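Local coordinates for major royal jelly protein 1 (Apis mellifera, PDB 5YYL) that is the most abundant protein of royal jelly, probably has a nutritional role in larval food, and binds sterols such as 24-methylenecholesterol, at residues K62-S67 against N84-S89; F40-G45 against G57-K62; Y266-A271 against T304-K309; A206-E211 against G252-A257. All coordinates share one frame; numbering follows the deposited sequence.

Interaction 1 of 4, residues K62-S67 against N84-S89. With NAG (2-acetamido-2-deoxy-beta-D-glucopyranose), chain E.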
# COMPACT_ATOMS: atom_id res chain seq x y z
N LYS A 62 -32.79 -23.21 28.94
CA LYS A 62 -33.53 -24.31 28.30
C LYS A 62 -34.73 -23.86 27.45
O LYS A 62 -35.28 -24.66 26.71
CB LYS A 62 -34.01 -25.32 29.36
CG LYS A 62 -32.89 -26.16 29.99
CD LYS A 62 -33.41 -27.25 30.92
CE LYS A 62 -33.33 -26.87 32.39
NZ LYS A 62 -34.03 -25.59 32.72
N ASN A 63 -35.14 -22.59 27.56
CA ASN A 63 -36.30 -22.08 26.83
C ASN A 63 -35.97 -21.05 25.75
O ASN A 63 -36.84 -20.28 25.35
CB ASN A 63 -37.30 -21.45 27.82
CG ASN A 63 -37.68 -22.37 28.96
OD1 ASN A 63 -37.55 -23.60 28.88
ND2 ASN A 63 -38.17 -21.78 30.04
N ASN A 64 -34.72 -21.03 25.27
CA ASN A 64 -34.32 -20.05 24.26
C ASN A 64 -34.19 -20.73 22.91
O ASN A 64 -33.33 -21.60 22.72
CB ASN A 64 -33.04 -19.34 24.67
CG ASN A 64 -33.29 -18.29 25.73
OD1 ASN A 64 -33.26 -17.09 25.47
ND2 ASN A 64 -33.57 -18.75 26.95
N TYR A 65 -35.08 -20.37 22.00
CA TYR A 65 -35.20 -20.99 20.69
C TYR A 65 -35.17 -19.89 19.64
O TYR A 65 -35.94 -18.91 19.74
CB TYR A 65 -36.49 -21.79 20.56
CG TYR A 65 -36.77 -22.72 21.72
CD1 TYR A 65 -36.00 -23.87 21.93
CD2 TYR A 65 -37.82 -22.45 22.62
CE1 TYR A 65 -36.26 -24.72 23.00
CE2 TYR A 65 -38.09 -23.30 23.69
CZ TYR A 65 -37.30 -24.43 23.88
OH TYR A 65 -37.57 -25.26 24.94
N PRO A 66 -34.29 -20.03 18.63
CA PRO A 66 -34.16 -18.96 17.65
C PRO A 66 -35.21 -19.06 16.56
O PRO A 66 -35.52 -20.14 16.10
CB PRO A 66 -32.75 -19.17 17.10
CG PRO A 66 -32.52 -20.65 17.22
CD PRO A 66 -33.39 -21.16 18.35
N SER A 67 -35.76 -17.92 16.17
CA SER A 67 -36.79 -17.84 15.16
C SER A 67 -36.21 -17.40 13.81
O SER A 67 -36.48 -18.02 12.79
CB SER A 67 -37.88 -16.87 15.61
OG SER A 67 -38.90 -16.77 14.65
N ASN A 84 -41.16 -18.26 28.48
CA ASN A 84 -40.76 -17.94 29.85
C ASN A 84 -39.26 -18.24 29.99
O ASN A 84 -38.81 -19.36 29.71
CB ASN A 84 -41.59 -18.72 30.89
CG ASN A 84 -41.66 -20.23 30.60
OD1 ASN A 84 -42.30 -20.65 29.62
ND2 ASN A 84 -41.00 -21.04 31.43
N GLY A 85 -38.50 -17.21 30.37
CA GLY A 85 -37.05 -17.32 30.53
C GLY A 85 -36.22 -16.87 29.33
O GLY A 85 -35.15 -17.43 29.05
N VAL A 86 -36.73 -15.86 28.63
CA VAL A 86 -36.10 -15.32 27.43
C VAL A 86 -35.98 -13.81 27.62
O VAL A 86 -36.94 -13.09 27.38
CB VAL A 86 -36.90 -15.68 26.17
CG1 VAL A 86 -36.30 -14.98 24.95
CG2 VAL A 86 -36.90 -17.18 25.97
N PRO A 87 -34.80 -13.34 28.07
CA PRO A 87 -34.60 -11.94 28.45
C PRO A 87 -34.89 -10.94 27.35
O PRO A 87 -35.59 -9.95 27.58
CB PRO A 87 -33.12 -11.87 28.86
CG PRO A 87 -32.50 -13.10 28.33
CD PRO A 87 -33.57 -14.14 28.29
N SER A 88 -34.34 -11.20 26.15
CA SER A 88 -34.60 -10.35 24.99
C SER A 88 -34.96 -11.18 23.78
O SER A 88 -34.50 -12.33 23.65
CB SER A 88 -33.41 -9.47 24.66
OG SER A 88 -33.68 -8.67 23.51
N SER A 89 -35.77 -10.58 22.91
CA SER A 89 -36.23 -11.25 21.69
C SER A 89 -35.40 -10.83 20.49
O SER A 89 -34.91 -11.69 19.78
CB SER A 89 -37.69 -10.96 21.42
OG SER A 89 -38.13 -11.79 20.37
C1 NAG E . -45.69 -20.36 29.32
C2 NAG E . -46.89 -19.72 30.05
C3 NAG E . -46.67 -19.75 31.57
C4 NAG E . -46.33 -21.14 32.11
C5 NAG E . -45.19 -21.72 31.26
C6 NAG E . -44.82 -23.17 31.54
C7 NAG E . -48.39 -17.84 29.44
C8 NAG E . -48.47 -16.38 29.07
N2 NAG E . -47.16 -18.34 29.66
O3 NAG E . -47.82 -19.26 32.25
O4 NAG E . -45.97 -20.94 33.50
O5 NAG E . -45.54 -21.67 29.87
O6 NAG E . -45.98 -24.01 31.47
O7 NAG E . -49.41 -18.51 29.50
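Two consecutive asparagines, Asn-63 and Asn-64, reach across to the backbone of an irregular loop and show how carboxamides can join segments that share no strand pairing. Both have CG anti to their own carbonyl carbon, and each turns its ND2 toward a peptide oxygen. Asn-63 ND2 meets Asn-84 O at 2.5 Å, and the bond lies close to both the amide plane and the carbonyl plane. The grip of Asn-64 is less straight: its ND2 stands above the carbonyl plane of Gly-85, 2.9 Å from Gly-85 O. Asn-64 OD1 accepts from Tyr-42 OH, so both ends of this buried amide are engaged. Val-86 and Asn-64 run antiparallel past one another, with Val-86 CG2 touching Asn-63 O at 3.2 Å and both valine methyl groups lying near Asn-64 OD1. Nearer the glycan, the side chain of Asn-84 crosses that of Asn-63 obliquely and lies beside the N-acetylglucosamine of the glycan on Asn-144. The contact thus packs the lead-in to strand 65-72 against the loop between strands 75-81 and 90-94, within one four-stranded antiparallel blade of a beta-propeller.

Interaction 2 of 4, residues F40-G45 against G57-K62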
# COMPACT_ATOMS: atom_id res chain seq x y z
N PHE A 40 -28.30 -20.72 24.05
CA PHE A 40 -28.13 -19.29 23.99
C PHE A 40 -27.94 -18.72 25.38
O PHE A 40 -28.43 -19.27 26.36
CB PHE A 40 -29.31 -18.62 23.28
CG PHE A 40 -29.28 -18.83 21.80
CD1 PHE A 40 -28.61 -17.94 20.98
CD2 PHE A 40 -29.87 -19.97 21.24
CE1 PHE A 40 -28.57 -18.14 19.61
CE2 PHE A 40 -29.82 -20.18 19.87
CZ PHE A 40 -29.17 -19.26 19.06
N ASP A 41 -27.18 -17.63 25.42
CA ASP A 41 -26.87 -16.90 26.63
C ASP A 41 -26.67 -15.46 26.20
O ASP A 41 -26.47 -15.20 25.01
CB ASP A 41 -25.60 -17.47 27.27
CG ASP A 41 -25.37 -16.97 28.69
OD1 ASP A 41 -26.12 -16.08 29.17
OD2 ASP A 41 -24.43 -17.48 29.34
N TYR A 42 -26.75 -14.52 27.14
CA TYR A 42 -26.73 -13.10 26.82
C TYR A 42 -25.61 -12.33 27.54
O TYR A 42 -25.05 -12.80 28.53
CB TYR A 42 -28.10 -12.49 27.13
CG TYR A 42 -29.25 -13.14 26.40
CD1 TYR A 42 -29.93 -12.46 25.38
CD2 TYR A 42 -29.67 -14.43 26.72
CE1 TYR A 42 -30.99 -13.07 24.71
CE2 TYR A 42 -30.71 -15.03 26.04
CZ TYR A 42 -31.37 -14.35 25.05
OH TYR A 42 -32.41 -14.98 24.41
N ASP A 43 -25.28 -11.15 27.02
CA ASP A 43 -24.40 -10.17 27.67
C ASP A 43 -25.27 -9.27 28.55
O ASP A 43 -25.72 -8.17 28.16
CB ASP A 43 -23.62 -9.36 26.61
CG ASP A 43 -22.58 -8.40 27.22
OD1 ASP A 43 -22.99 -7.41 27.86
OD2 ASP A 43 -21.35 -8.58 27.00
N PHE A 44 -25.47 -9.74 29.77
CA PHE A 44 -26.15 -8.97 30.81
C PHE A 44 -25.28 -7.83 31.35
O PHE A 44 -25.81 -6.83 31.84
CB PHE A 44 -26.57 -9.89 31.94
CG PHE A 44 -27.62 -10.90 31.57
CD1 PHE A 44 -27.29 -12.24 31.36
CD2 PHE A 44 -28.96 -10.53 31.48
CE1 PHE A 44 -28.27 -13.18 31.04
CE2 PHE A 44 -29.94 -11.46 31.15
CZ PHE A 44 -29.60 -12.78 30.94
N GLY A 45 -23.96 -7.96 31.24
CA GLY A 45 -22.98 -7.01 31.80
C GLY A 45 -21.81 -7.77 32.41
O GLY A 45 -20.73 -7.91 31.80
N GLY A 57 -36.00 -15.70 37.00
CA GLY A 57 -36.74 -16.41 35.95
C GLY A 57 -36.85 -15.63 34.65
O GLY A 57 -37.57 -16.06 33.73
N GLU A 58 -36.16 -14.48 34.56
CA GLU A 58 -36.02 -13.71 33.33
C GLU A 58 -35.21 -14.46 32.26
O GLU A 58 -35.42 -14.20 31.08
CB GLU A 58 -35.33 -12.36 33.61
N TYR A 59 -34.31 -15.36 32.68
CA TYR A 59 -33.43 -16.10 31.75
C TYR A 59 -33.20 -17.57 32.16
O TYR A 59 -32.34 -17.87 32.97
CB TYR A 59 -32.08 -15.37 31.58
CG TYR A 59 -31.00 -16.23 30.98
CD1 TYR A 59 -31.14 -16.79 29.70
CD2 TYR A 59 -29.85 -16.56 31.70
CE1 TYR A 59 -30.16 -17.61 29.16
CE2 TYR A 59 -28.87 -17.38 31.16
CZ TYR A 59 -29.03 -17.90 29.89
OH TYR A 59 -28.06 -18.72 29.36
N ASP A 60 -33.97 -18.48 31.56
CA ASP A 60 -33.72 -19.92 31.60
C ASP A 60 -33.16 -20.29 30.23
O ASP A 60 -33.79 -20.05 29.19
CB ASP A 60 -35.01 -20.71 31.87
CG ASP A 60 -34.77 -22.22 32.10
OD1 ASP A 60 -33.75 -22.79 31.63
OD2 ASP A 60 -35.61 -22.85 32.76
N TYR A 61 -31.97 -20.88 30.24
CA TYR A 61 -31.28 -21.28 29.01
C TYR A 61 -32.02 -22.38 28.23
O TYR A 61 -31.90 -22.47 27.01
CB TYR A 61 -29.84 -21.71 29.31
CG TYR A 61 -29.66 -23.11 29.90
CD1 TYR A 61 -29.37 -24.19 29.07
CD2 TYR A 61 -29.74 -23.34 31.28
CE1 TYR A 61 -29.18 -25.47 29.58
CE2 TYR A 61 -29.56 -24.62 31.80
CZ TYR A 61 -29.27 -25.69 30.95
OH TYR A 61 -29.09 -26.97 31.46
N LYS A 62 -32.79 -23.21 28.94
CA LYS A 62 -33.53 -24.31 28.30
C LYS A 62 -34.73 -23.86 27.45
O LYS A 62 -35.28 -24.66 26.71
CB LYS A 62 -34.01 -25.32 29.36
CG LYS A 62 -32.89 -26.16 29.99
CD LYS A 62 -33.41 -27.25 30.92
CE LYS A 62 -33.33 -26.87 32.39
NZ LYS A 62 -34.03 -25.59 32.72
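An aromatic cluster of Tyr-42, Phe-44 and Tyr-59 joins the two loops that flank helix 47-56, at the edge of the beta-propeller, and illustrates how one ring can bring together the ends of a helical excursion. Tyr-59 is the central member. Its CG lies anti to the backbone N, which sends the ring toward residues 40-44. Tyr-42, whose OH is held by Asn-64, presents its edge to the face of Tyr-59 in an offset edge-to-face pair, with the planes at 75° and Tyr-42 CD2 4.0 Å from Tyr-59 CE1. Phe-44 meets the same ring obliquely, and its tip presses on the root of the tyrosine, Phe-44 CZ lying 3.6 Å from Tyr-59 CB. The far end is polar: Tyr-59 OH donates to Phe-40 O at 3.1 Å, in the carbonyl plane and along a lone pair. The side chain of Asp-41 crosses that of Tyr-59 at about a right angle near the hydroxyl end, its carboxylate plane nearly parallel to that of the ring (11° apart). Ile-54 of the helix also touches Tyr-59. Just beyond the cluster, Asp-60 OD1 forms an Asx turn by accepting from Lys-62 N at 2.9 Å, and the same oxygen uses its syn lone pair for a salt bridge with Lys-62 NZ at 3.0 Å.

Interaction 3 of 4, residues Y266-A271 against T304-K309; sequences YYSPVA and TQSSAK
Ser-268 and Ser-306 both hold OG between the backbone N and the carbonyl carbon (chi1 57° and 66°), while the chain of Lys-309 bends at chi3 (-94°); together these torsions gather two hydroxyls and an ammonium group in the buried contact between two strands. Lys-309 NZ donates to Ser-268 OG at 2.5 Å and, more weakly, to Ser-306 OG in its own segment at 3.2 Å. A further weak bond to Gly-255 O helps to satisfy this buried nitrogen, whose charge would be expected to polarise the serine oxygens. Water 1 extends the network. It accepts from Ser-306 OG at 2.7 Å and donates to Pro-269 O and to Ser-306 O, so one solvent molecule joins backbone carbonyls of both segments where no direct backbone bond links them. Farther along, the aliphatic part of Gln-305 lies against the chain, with CG 3.5 Å from Val-270 O; its amide nitrogen turns elsewhere, to Phe-237 O and Lys-239 O. The short strands run roughly antiparallel, yet their axes stay 8.0 Å apart, too far for sheet pairing. Strand 264-269 belongs to one four-stranded sheet and strand 306-311 opens the next, so this polar seam, bridged by a water, is an interface between consecutive blades of a beta-propeller.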
# COMPACT_ATOMS: atom_id res chain seq x y z
N TYR A 266 -43.22 -16.44 -3.26
CA TYR A 266 -43.34 -17.89 -3.09
C TYR A 266 -43.70 -18.22 -1.66
O TYR A 266 -43.30 -17.49 -0.75
CB TYR A 266 -42.05 -18.61 -3.48
CG TYR A 266 -41.70 -18.44 -4.93
CD1 TYR A 266 -42.20 -19.31 -5.90
CD2 TYR A 266 -40.86 -17.42 -5.34
CE1 TYR A 266 -41.89 -19.15 -7.24
CE2 TYR A 266 -40.53 -17.26 -6.66
CZ TYR A 266 -41.04 -18.12 -7.61
OH TYR A 266 -40.71 -17.93 -8.93
N TYR A 267 -44.46 -19.29 -1.46
CA TYR A 267 -44.91 -19.72 -0.14
C TYR A 267 -45.42 -21.16 -0.21
O TYR A 267 -45.48 -21.73 -1.30
CB TYR A 267 -46.02 -18.82 0.39
CG TYR A 267 -47.30 -18.89 -0.41
CD1 TYR A 267 -48.34 -19.73 -0.01
CD2 TYR A 267 -47.47 -18.13 -1.57
CE1 TYR A 267 -49.52 -19.79 -0.75
CE2 TYR A 267 -48.64 -18.18 -2.31
CZ TYR A 267 -49.66 -19.00 -1.90
OH TYR A 267 -50.82 -19.06 -2.64
N SER A 268 -45.79 -21.71 0.94
CA SER A 268 -46.52 -22.97 0.99
C SER A 268 -47.07 -23.18 2.38
O SER A 268 -46.51 -22.68 3.34
CB SER A 268 -45.61 -24.13 0.63
OG SER A 268 -44.48 -24.19 1.46
N PRO A 269 -48.18 -23.91 2.51
CA PRO A 269 -48.58 -24.27 3.88
C PRO A 269 -47.54 -25.22 4.49
O PRO A 269 -46.93 -26.02 3.75
CB PRO A 269 -49.95 -24.94 3.72
CG PRO A 269 -50.36 -24.75 2.29
CD PRO A 269 -49.14 -24.41 1.50
N VAL A 270 -47.33 -25.12 5.81
CA VAL A 270 -46.34 -25.94 6.53
C VAL A 270 -46.66 -27.42 6.37
O VAL A 270 -45.80 -28.21 6.02
CB VAL A 270 -46.29 -25.59 8.05
CG1 VAL A 270 -45.44 -26.59 8.85
CG2 VAL A 270 -45.77 -24.17 8.26
N ALA A 271 -47.91 -27.77 6.62
CA ALA A 271 -48.38 -29.10 6.31
C ALA A 271 -48.80 -29.11 4.85
O ALA A 271 -49.98 -29.00 4.50
CB ALA A 271 -49.53 -29.47 7.22
N THR A 304 -41.41 -34.17 0.30
CA THR A 304 -41.60 -33.82 1.71
C THR A 304 -42.03 -32.35 1.86
O THR A 304 -42.15 -31.63 0.87
CB THR A 304 -40.31 -34.11 2.52
OG1 THR A 304 -40.53 -33.86 3.91
CG2 THR A 304 -39.05 -33.27 2.00
N GLN A 305 -42.27 -31.94 3.10
CA GLN A 305 -42.65 -30.56 3.39
C GLN A 305 -41.47 -29.60 3.22
O GLN A 305 -40.34 -29.97 3.51
CB GLN A 305 -43.24 -30.45 4.80
CG GLN A 305 -44.52 -31.26 5.03
CD GLN A 305 -44.35 -32.53 5.86
OE1 GLN A 305 -43.30 -33.16 5.88
NE2 GLN A 305 -45.42 -32.93 6.53
N SER A 306 -41.72 -28.39 2.76
CA SER A 306 -40.71 -27.35 2.70
C SER A 306 -40.77 -26.49 3.97
O SER A 306 -41.85 -26.32 4.55
CB SER A 306 -40.90 -26.48 1.46
OG SER A 306 -42.11 -25.73 1.53
N SER A 307 -39.61 -25.99 4.40
CA SER A 307 -39.50 -25.14 5.59
C SER A 307 -39.29 -23.70 5.09
O SER A 307 -40.04 -23.25 4.22
CB SER A 307 -38.36 -25.64 6.48
OG SER A 307 -37.13 -25.55 5.80
N ALA A 308 -38.30 -22.97 5.61
CA ALA A 308 -38.06 -21.60 5.16
C ALA A 308 -37.59 -21.54 3.71
O ALA A 308 -37.17 -22.54 3.13
CB ALA A 308 -37.02 -20.94 6.05
N LYS A 309 -37.66 -20.35 3.14
CA LYS A 309 -37.41 -20.15 1.72
C LYS A 309 -36.67 -18.83 1.48
O LYS A 309 -36.85 -17.88 2.22
CB LYS A 309 -38.75 -20.15 0.96
CG LYS A 309 -39.12 -21.46 0.29
CD LYS A 309 -40.62 -21.71 0.11
CE LYS A 309 -41.13 -22.52 1.28
NZ LYS A 309 -42.59 -22.60 1.43
O HOH W 1 -44.21 -26.38 3.09

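Interaction 4 of 4, residues A206-E211 against G252-A257; sequences ADEKGE and GISGMA
The seam between two successive blades of the beta-propeller is bridged here where the turn leaving strand 201-207 meets the start of strand 253-258. An Asx motif shapes the turn: Asp-207 OD1 accepts from Gly-210 N at 2.9 Å, approached from above the carboxylate plane, while Asp-207 O takes Glu-211 N. The carboxylate is held further by Arg-184 N on OD1 and by a salt bridge from OD2 to Arg-225. With the turn so fixed, Glu-208 O is placed to accept from Gly-252 N at 2.7 Å, in a fairly straight bond (162°) whose donor stands above the carbonyl plane. Gly-252, lacking a side chain, also lets Glu-211 CG lie over its CA. On the apolar side, the methyl of Ala-206 points at the opposing strand and touches Ile-253 CG1 and Met-256 SD, each 3.8 Å from Ala-206 CB. Ile-253 CG2, the branch between the backbone N and the carbonyl carbon, turns instead to Asp-207 O, at 3.7 Å. The remaining side is polar. Glu-208 is extended beyond CG, and its OE2 receives a bond from water 2 at 3.1 Å; the same water lies 2.8 Å from Ser-254 OG, to which it is also bonded. Glu-208 OE1 forms a salt bridge with Arg-184 beside its own blade, while Ser-254 OG reaches across to Ser-186 of the preceding blade. A small apolar centre flanked by a backbone bond and a water bridge thus makes up this blade-to-blade packing of a beta-propeller.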
# COMPACT_ATOMS: atom_id res chain seq x y z
N ALA A 206 -47.31 -13.62 6.56
CA ALA A 206 -48.07 -14.88 6.56
C ALA A 206 -48.53 -15.18 7.96
O ALA A 206 -47.80 -14.88 8.91
CB ALA A 206 -47.23 -16.02 6.06
N ASP A 207 -49.71 -15.78 8.09
CA ASP A 207 -50.31 -16.19 9.37
C ASP A 207 -50.59 -17.70 9.31
O ASP A 207 -51.62 -18.13 8.83
CB ASP A 207 -51.60 -15.38 9.60
CG ASP A 207 -52.42 -15.86 10.83
OD1 ASP A 207 -51.95 -16.69 11.65
OD2 ASP A 207 -53.58 -15.39 10.96
N GLU A 208 -49.66 -18.50 9.81
CA GLU A 208 -49.72 -19.94 9.63
C GLU A 208 -50.91 -20.58 10.35
O GLU A 208 -51.54 -21.51 9.80
CB GLU A 208 -48.39 -20.61 10.03
CG GLU A 208 -48.01 -20.66 11.51
CD GLU A 208 -46.59 -21.19 11.74
OE1 GLU A 208 -46.02 -20.90 12.81
OE2 GLU A 208 -46.04 -21.89 10.86
N LYS A 209 -51.23 -20.09 11.55
CA LYS A 209 -52.31 -20.68 12.35
C LYS A 209 -53.65 -20.25 11.78
O LYS A 209 -54.50 -21.10 11.50
CB LYS A 209 -52.18 -20.33 13.85
CG LYS A 209 -52.61 -21.45 14.81
CD LYS A 209 -51.60 -22.61 14.86
CE LYS A 209 -52.01 -23.80 15.74
N GLY A 210 -53.83 -18.95 11.61
CA GLY A 210 -55.06 -18.39 11.05
C GLY A 210 -55.27 -18.55 9.54
O GLY A 210 -56.38 -18.35 9.05
N GLU A 211 -54.21 -18.89 8.81
CA GLU A 211 -54.26 -19.21 7.38
C GLU A 211 -54.71 -18.02 6.53
O GLU A 211 -55.83 -17.97 6.00
CB GLU A 211 -55.12 -20.45 7.12
CG GLU A 211 -54.68 -21.67 7.92
CD GLU A 211 -55.58 -22.87 7.69
OE1 GLU A 211 -55.03 -23.99 7.67
OE2 GLU A 211 -56.82 -22.71 7.54
N GLY A 252 -50.68 -23.63 8.33
CA GLY A 252 -50.78 -23.24 6.91
C GLY A 252 -49.66 -22.33 6.45
O GLY A 252 -48.49 -22.56 6.77
N ILE A 253 -50.01 -21.28 5.71
CA ILE A 253 -49.03 -20.40 5.04
C ILE A 253 -47.91 -19.91 5.94
O ILE A 253 -48.12 -19.18 6.90
CB ILE A 253 -49.72 -19.19 4.33
CG1 ILE A 253 -48.70 -18.41 3.50
CG2 ILE A 253 -50.47 -18.29 5.30
CD1 ILE A 253 -49.35 -17.37 2.61
N SER A 254 -46.70 -20.35 5.61
CA SER A 254 -45.45 -19.76 6.09
C SER A 254 -44.35 -19.97 5.03
O SER A 254 -44.66 -20.27 3.87
CB SER A 254 -45.05 -20.36 7.45
OG SER A 254 -44.33 -19.40 8.20
N GLY A 255 -43.09 -19.81 5.40
CA GLY A 255 -41.99 -20.00 4.48
C GLY A 255 -42.12 -19.13 3.24
O GLY A 255 -42.00 -19.61 2.12
N MET A 256 -42.34 -17.83 3.44
CA MET A 256 -42.44 -16.91 2.32
C MET A 256 -41.06 -16.47 1.81
O MET A 256 -40.08 -16.51 2.54
CB MET A 256 -43.27 -15.70 2.71
CG MET A 256 -44.71 -16.04 3.05
SD MET A 256 -45.79 -14.60 2.84
CE MET A 256 -45.02 -13.43 3.96
N ALA A 257 -41.03 -16.05 0.54
CA ALA A 257 -39.82 -15.55 -0.10
C ALA A 257 -40.15 -14.80 -1.38
O ALA A 257 -40.66 -15.39 -2.33
CB ALA A 257 -38.88 -16.68 -0.43
O HOH W 2 -43.20 -20.73 10.37

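Overall arrangement
Read from the N terminus, the four contacts close loops in series: none nests in or crosses another. Interaction 2 closes the excursion through helix 47-56, and interaction 1 follows at once, sharing Lys-62 and closing the hairpin of strands 65-72 and 75-81. These two touch through a side-chain bond and the backbone bond from Asp-60 N to Gly-85 O, so helix loops and blade form one unit. Interaction 4 then ties the blade holding strand 201-207 to the next, and interaction 3 joins that second blade to the one beginning at strand 306-311. Their centres are 9 Å apart, linked through neighbouring strands 253-258 and 264-269, whereas interactions 2 and 3 lie on opposite sides of the chain's centre.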